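Local coordinates for fiber protein 2 (Fowl adenovirus 1, PDB 2VTW) that forms the short fibre spikes on the virion, whose trimeric C-terminal head domain is thought to bind a host receptor for the first attachment to the target cell, at the interface of chains A and B. Numbering follows the deposited sequence. Chains: chain A/B, Fiber protein 2.

The interface of chains A and B. Residues chain A 4, 36, 38, 40, 45, 47; chain B 40-41, 43, 195.
A:Ile38 and B:Thr40 meet at about a right angle, the isoleucine CD1 touching the threonine CB at 3.7 Å, in an apolar patch between two subunits of the trimeric fibre head. Strands 28-40 and 43-53 of both chains supply most of it, joined by strand 4-10 of chain A, strand 185-197 of chain B and the loop at B:Met41. The branched isoleucine suits the middle: CD1 lies between B:Thr40 and CB of B:Met43, while CG2 lies against the backbone carbonyls of B:Thr40 and B:Met41. B:Thr40 turns its CG2 methyl towards chain A, 3.5 Å from CG1 of A:Val4 and equally near OG1 of A:Thr40. Threonine suits this strand end, being beta-branched with a methyl to pack on valine; A:Val4 answers with CG1, anti to its backbone N (chi1 -176°). B:Met41 slides past A:Val4 in the opposite direction, and its bent end brings CE to 3.6 Å from the valine carbonyl O. Packing is looser towards strand 185-197, where the short side chains of A:Thr45 and B:Thr195 face each other with CG2 4.3 Å from CG2. Within the patch, polar atoms do not pair across the subunits, so fit of shape appears to hold it together. Flexible B:Met43 suits this: bends at chi2 (69°) and chi3 (75°) fold its thioether towards chain A. Its CE packs 3.6 Å from CB of A:Ser47. The same methyl lies 3.4 Å from the backbone O of A:Gln36.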
loop_
_atom_site.group_PDB
_atom_site.type_symbol
_atom_site.label_atom_id
_atom_site.label_comp_id
_atom_site.label_asym_id
_atom_site.label_seq_id
_atom_site.Cartn_x
_atom_site.Cartn_y
_atom_site.Cartn_z
ATOM N N VAL A 4 -7.352 -11.272 15.806
ATOM C CA VAL A 4 -7.573 -9.936 15.233
ATOM C C VAL A 4 -8.030 -8.946 16.318
ATOM O O VAL A 4 -8.896 -9.281 17.127
ATOM C CB VAL A 4 -8.633 -9.990 14.103
ATOM C CG1 VAL A 4 -8.769 -8.605 13.464
ATOM C CG2 VAL A 4 -8.263 -11.045 13.056
ATOM N N GLN A 36 -6.973 4.622 13.126
ATOM C CA GLN A 36 -7.673 3.344 13.212
ATOM C C GLN A 36 -6.657 2.286 12.833
ATOM O O GLN A 36 -6.142 2.306 11.704
ATOM C CB GLN A 36 -8.860 3.315 12.256
ATOM C CG GLN A 36 -10.012 4.270 12.666
ATOM C CD GLN A 36 -11.062 4.435 11.600
ATOM O OE1 GLN A 36 -10.856 5.190 10.656
ATOM N NE2 GLN A 36 -12.189 3.725 11.729
ATOM N N ILE A 38 -5.503 -2.038 13.025
ATOM C CA ILE A 38 -5.869 -3.429 13.248
ATOM C C ILE A 38 -4.581 -4.267 13.346
ATOM O O ILE A 38 -3.566 -3.944 12.698
ATOM C CB ILE A 38 -6.884 -4.007 12.184
ATOM C CG1 ILE A 38 -6.273 -4.033 10.798
ATOM C CG2 ILE A 38 -8.278 -3.205 12.197
ATOM C CD1 ILE A 38 -6.906 -5.045 9.801
ATOM N N THR A 40 -3.691 -8.096 12.731
ATOM C CA THR A 40 -4.131 -9.379 12.220
ATOM C C THR A 40 -2.948 -10.311 12.342
ATOM O O THR A 40 -2.012 -10.256 11.538
ATOM C CB THR A 40 -4.562 -9.302 10.702
ATOM O OG1 THR A 40 -5.559 -8.307 10.531
ATOM C CG2 THR A 40 -5.141 -10.607 10.209
ATOM N N THR A 45 -1.775 -2.907 10.574
ATOM C CA THR A 45 -2.265 -1.958 9.556
ATOM C C THR A 45 -2.805 -0.739 10.296
ATOM O O THR A 45 -3.650 -0.885 11.168
ATOM C CB THR A 45 -3.399 -2.552 8.700
ATOM O OG1 THR A 45 -2.917 -3.674 7.966
ATOM C CG2 THR A 45 -3.934 -1.516 7.722
ATOM N N SER A 47 -4.413 3.091 9.732
ATOM C CA SER A 47 -5.060 4.135 8.917
ATOM C C SER A 47 -5.108 5.435 9.705
ATOM O O SER A 47 -5.621 5.473 10.830
ATOM C CB SER A 47 -6.466 3.716 8.503
ATOM O OG SER A 47 -7.147 4.793 7.872
ATOM N N THR B 40 -11.710 -6.600 7.645
ATOM C CA THR B 40 -11.124 -7.162 8.866
ATOM C C THR B 40 -11.426 -6.155 9.949
ATOM O O THR B 40 -10.813 -5.095 9.994
ATOM C CB THR B 40 -9.572 -7.402 8.777
ATOM O OG1 THR B 40 -9.248 -8.076 7.557
ATOM C CG2 THR B 40 -9.052 -8.232 9.982
ATOM N N MET B 41 -12.433 -6.484 10.768
ATOM C CA MET B 41 -12.798 -5.700 11.959
ATOM C C MET B 41 -12.812 -4.186 11.693
ATOM O O MET B 41 -12.224 -3.401 12.437
ATOM C CB MET B 41 -11.851 -6.053 13.119
ATOM C CG MET B 41 -12.370 -5.657 14.514
ATOM S SD MET B 41 -11.469 -6.481 15.888
ATOM C CE MET B 41 -11.985 -8.179 15.679
ATOM N N MET B 43 -11.698 -2.542 8.841
ATOM C CA MET B 43 -10.749 -2.060 7.841
ATOM C C MET B 43 -11.040 -2.768 6.506
ATOM O O MET B 43 -11.062 -4.008 6.425
ATOM C CB MET B 43 -9.318 -2.286 8.308
ATOM C CG MET B 43 -8.288 -1.538 7.475
ATOM S SD MET B 43 -8.343 0.247 7.675
ATOM C CE MET B 43 -7.557 0.353 9.343
ATOM N N THR B 195 -6.765 0.284 0.705
ATOM C CA THR B 195 -7.229 0.124 2.088
ATOM C C THR B 195 -7.809 1.446 2.609
ATOM O O THR B 195 -7.202 2.530 2.462
ATOM C CB THR B 195 -6.075 -0.356 3.011
ATOM O OG1 THR B 195 -5.505 -1.566 2.465
ATOM C CG2 THR B 195 -6.599 -0.636 4.461
#